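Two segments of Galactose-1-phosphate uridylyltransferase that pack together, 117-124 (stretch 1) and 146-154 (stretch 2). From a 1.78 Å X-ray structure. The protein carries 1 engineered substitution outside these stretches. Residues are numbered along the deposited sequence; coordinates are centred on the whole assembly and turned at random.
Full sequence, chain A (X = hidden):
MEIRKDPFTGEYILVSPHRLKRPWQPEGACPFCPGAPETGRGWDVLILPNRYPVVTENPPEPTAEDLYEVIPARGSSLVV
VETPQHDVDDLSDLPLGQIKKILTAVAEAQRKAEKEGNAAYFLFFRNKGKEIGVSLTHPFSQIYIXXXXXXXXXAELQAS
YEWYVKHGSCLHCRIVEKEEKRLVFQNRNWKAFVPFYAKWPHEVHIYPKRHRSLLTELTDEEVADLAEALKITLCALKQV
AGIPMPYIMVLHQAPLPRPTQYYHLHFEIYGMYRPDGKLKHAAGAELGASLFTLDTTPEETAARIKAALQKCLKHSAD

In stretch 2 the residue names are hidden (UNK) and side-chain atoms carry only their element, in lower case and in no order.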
# COMPACT_ATOMS: atom_id res chain seq x y z
N GLY A 117 -5.64 -28.63 -7.25
CA GLY A 117 -4.95 -28.78 -5.95
C GLY A 117 -3.89 -27.71 -5.75
O GLY A 117 -3.53 -27.42 -4.60
N ASN A 118 -3.36 -27.13 -6.82
CA ASN A 118 -2.24 -26.15 -6.68
C ASN A 118 -2.75 -24.74 -6.36
O ASN A 118 -1.87 -23.82 -6.17
CB ASN A 118 -1.38 -26.11 -7.95
CG ASN A 118 -0.56 -27.37 -8.09
OD1 ASN A 118 -0.68 -28.11 -9.07
ND2 ASN A 118 0.26 -27.65 -7.10
N ALA A 119 -4.07 -24.51 -6.32
CA ALA A 119 -4.57 -23.13 -6.19
C ALA A 119 -4.98 -22.88 -4.73
O ALA A 119 -6.04 -23.40 -4.31
CB ALA A 119 -5.70 -22.91 -7.16
N ALA A 120 -4.23 -22.09 -3.99
CA ALA A 120 -4.57 -21.69 -2.61
C ALA A 120 -5.60 -20.55 -2.58
O ALA A 120 -6.36 -20.41 -1.59
CB ALA A 120 -3.32 -21.30 -1.85
N TYR A 121 -5.62 -19.70 -3.60
CA TYR A 121 -6.39 -18.44 -3.54
C TYR A 121 -6.82 -18.01 -4.94
O TYR A 121 -6.05 -18.10 -5.90
CB TYR A 121 -5.60 -17.34 -2.81
CG TYR A 121 -6.55 -16.33 -2.24
CD1 TYR A 121 -7.14 -16.54 -1.01
CD2 TYR A 121 -6.90 -15.19 -2.97
CE1 TYR A 121 -8.06 -15.63 -0.51
CE2 TYR A 121 -7.83 -14.29 -2.48
CZ TYR A 121 -8.43 -14.54 -1.27
OH TYR A 121 -9.34 -13.68 -0.74
N PHE A 122 -8.04 -17.48 -5.01
CA PHE A 122 -8.60 -16.87 -6.23
C PHE A 122 -8.75 -15.38 -5.90
O PHE A 122 -9.67 -15.03 -5.14
CB PHE A 122 -9.90 -17.57 -6.61
CG PHE A 122 -10.51 -17.10 -7.92
CD1 PHE A 122 -11.29 -15.96 -7.95
CD2 PHE A 122 -10.38 -17.88 -9.06
CE1 PHE A 122 -11.92 -15.58 -9.13
CE2 PHE A 122 -11.04 -17.52 -10.23
CZ PHE A 122 -11.85 -16.38 -10.25
N LEU A 123 -7.89 -14.53 -6.47
CA LEU A 123 -7.91 -13.08 -6.21
C LEU A 123 -8.50 -12.37 -7.45
O LEU A 123 -7.80 -12.31 -8.50
CB LEU A 123 -6.51 -12.55 -5.93
CG LEU A 123 -6.46 -11.03 -5.66
CD1 LEU A 123 -7.13 -10.69 -4.32
CD2 LEU A 123 -5.03 -10.53 -5.66
N PHE A 124 -9.70 -11.80 -7.32
CA PHE A 124 -10.35 -10.96 -8.36
C PHE A 124 -10.16 -9.49 -7.98
O PHE A 124 -10.50 -9.13 -6.83
CB PHE A 124 -11.83 -11.35 -8.42
CG PHE A 124 -12.66 -10.53 -9.35
CD1 PHE A 124 -12.37 -10.48 -10.68
CD2 PHE A 124 -13.82 -9.91 -8.92
CE1 PHE A 124 -13.11 -9.71 -11.54
CE2 PHE A 124 -14.60 -9.17 -9.80
CZ PHE A 124 -14.23 -9.06 -11.12
N UNK A 146 -3.48 -18.18 -7.23
CA UNK A 146 -2.17 -18.16 -6.56
C UNK A 146 -1.94 -19.40 -5.71
O UNK A 146 -2.87 -19.96 -5.13
c UNK A 146 -1.01 -15.22 -7.05
c UNK A 146 -2.12 -16.93 -5.65
c UNK A 146 -2.69 -14.55 -5.30
c UNK A 146 -2.28 -15.57 -6.34
N UNK A 147 -0.65 -19.72 -5.48
CA UNK A 147 -0.28 -20.80 -4.59
C UNK A 147 -0.17 -20.39 -3.11
O UNK A 147 0.19 -21.26 -2.33
c UNK A 147 0.52 -19.09 -6.12
c UNK A 147 1.11 -21.20 -5.13
c UNK A 147 1.69 -19.87 -5.57
N UNK A 148 -0.42 -19.11 -2.80
CA UNK A 148 -0.28 -18.48 -1.47
C UNK A 148 -1.54 -17.67 -1.25
O UNK A 148 -2.20 -17.25 -2.23
c UNK A 148 2.25 -18.37 -1.32
c UNK A 148 0.97 -17.58 -1.36
c UNK A 148 0.99 -16.56 -2.45
N UNK A 149 -1.86 -17.43 0.00
CA UNK A 149 -2.94 -16.50 0.38
C UNK A 149 -2.36 -15.10 0.40
O UNK A 149 -1.30 -14.84 0.99
c UNK A 149 -3.55 -16.86 1.74
c UNK A 149 -4.59 -15.85 2.16
c UNK A 149 -4.11 -18.26 1.73
N UNK A 150 -2.99 -14.15 -0.29
CA UNK A 150 -2.50 -12.77 -0.22
C UNK A 150 -2.35 -12.25 1.21
O UNK A 150 -3.25 -12.46 2.05
c UNK A 150 -4.17 -13.02 -1.93
c UNK A 150 -4.16 -14.33 -1.17
c UNK A 150 -3.60 -12.02 -0.94
N UNK A 151 -1.21 -11.60 1.57
CA UNK A 151 -0.96 -11.22 2.96
C UNK A 151 -2.08 -10.41 3.62
O UNK A 151 -2.36 -10.67 4.79
c UNK A 151 1.09 -11.16 1.77
c UNK A 151 0.00 -11.40 0.74
c UNK A 151 0.38 -10.46 2.92
N UNK A 152 -2.72 -9.49 2.90
CA UNK A 152 -3.76 -8.65 3.53
C UNK A 152 -4.96 -9.53 3.91
O UNK A 152 -5.51 -9.39 4.99
c UNK A 152 -5.70 -5.37 2.47
c UNK A 152 -4.37 -3.85 3.80
c UNK A 152 -5.35 -6.69 3.18
n UNK A 152 -3.26 -3.15 3.92
n UNK A 152 -5.28 -3.79 4.73
n UNK A 152 -4.58 -4.53 2.70
c UNK A 152 -4.20 -7.51 2.61
N UNK A 153 -5.27 -10.50 3.05
CA UNK A 153 -6.39 -11.44 3.33
C UNK A 153 -5.97 -12.40 4.43
O UNK A 153 -6.81 -12.63 5.31
c UNK A 153 -7.36 -11.12 1.03
c UNK A 153 -6.88 -12.16 2.06
c UNK A 153 -7.98 -13.18 2.41
N UNK A 154 -4.72 -12.85 4.47
CA UNK A 154 -4.23 -13.71 5.57
C UNK A 154 -4.46 -12.97 6.90
O UNK A 154 -4.87 -13.63 7.86
c UNK A 154 -0.24 -16.29 3.90
c UNK A 154 -2.23 -15.01 6.53
n UNK A 154 -0.02 -17.33 3.08
c UNK A 154 -0.80 -15.46 6.27
n UNK A 154 -0.12 -15.06 3.41
c UNK A 154 -2.76 -14.08 5.44
n UNK A 154 -0.60 -16.50 5.22

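Position 146 carries four side-chain carbons, forked at the second. No other element is present. Its backbone pairs with Tyr121 in an antiparallel bridge. The N of 146 donates to Tyr121 O at 2.9 Å, nearly straight at 169°. The O of 146 accepts from Ala120 N at 2.8 Å and from Tyr121 N at 3.2 Å. One fork carbon comes near Leu123. Four carbons with a fork at the second make this Leu146, with chi1 in m and chi2 in t. Leu146 CD1 lies 4.4 Å from Leu123 CB.

Position 147 has three carbons that close a ring onto the backbone N. That nitrogen has no hydrogen to donate. The CA of 147 lies 3.8 Å from Asn118 O, and the C of 147 lies 3.5 Å from Ala120 CB. The ring identifies Pro147. Its CA-to-CB bond points away from stretch 1 overall, though Pro147 CB still lies 4.1 Å from Asn118 O. The closest approaches are by backbone CA and C.

Position 148 has one carbon carrying two more. The backbone makes the contact, with the O of 148 3.5 Å from Tyr121 CB and the N of 148 3.8 Å from Ala120 CB. A fork at CB, with carbon alone, is valine: Val148. Its CA-to-CB bond points away from stretch 1. Val148 O is buried by the contact and has no hydrogen-bond partner in the model.

Position 149 repeats the pattern, one carbon carrying two. Its CA-to-CB bond runs sideways, and one branch approaches the Tyr121 ring. This is Val149, chi1 in t. Val149 CG1 is 4.1 Å from Tyr121 CD1.

Position 150 again has three carbons closing a ring onto N. Its CA-to-CB bond points toward stretch 1, and one ring carbon lies over a face of the Tyr121 ring. This is Pro150. Its CD is 3.3 Å from Tyr121 CG and 3.5 Å from the centroid of the Tyr121 ring, a CH-pi contact. It is also the N-cap residue of the helix that follows.

Position 151 is a third three-carbon ring on N, out of reach of stretch 1. It is Pro151, in the first turn of the helix.

Position 152 has three carbons, a nitrogen, then a carbon bearing two more nitrogens. This guanidinium marks Arg152. It does not touch stretch 1, and its terminal nitrogens are hydrogen-bonded elsewhere in the structure.

Position 153 has one carbon carrying two, and its CA-to-CB bond points toward stretch 1. One branch approaches the Tyr121 ring. This is Val153, with CG1 3.8 Å from Tyr121 CE1 and 3.5 Å from Tyr121 OH.

Position 154 has three carbons, a nitrogen, then a carbon bearing two more nitrogens, and makes no contact with stretch 1. It is Arg154. Arg154 NH1 gives a weak hydrogen bond to Val149 O at 2.7 Å, and Arg154 N bonds to Pro150 O at 2.9 Å.

The contact combines a short backbone pairing with apolar packing around the Tyr121 ring, where Pro150 CD lies over one face. The bridge at Leu146 sets the register. Val149 and Val153 also meet the ring. Leu123 adds contacts to Leu146 and Pro150.

Stretch 2 (146-154) LPVVPPRVR
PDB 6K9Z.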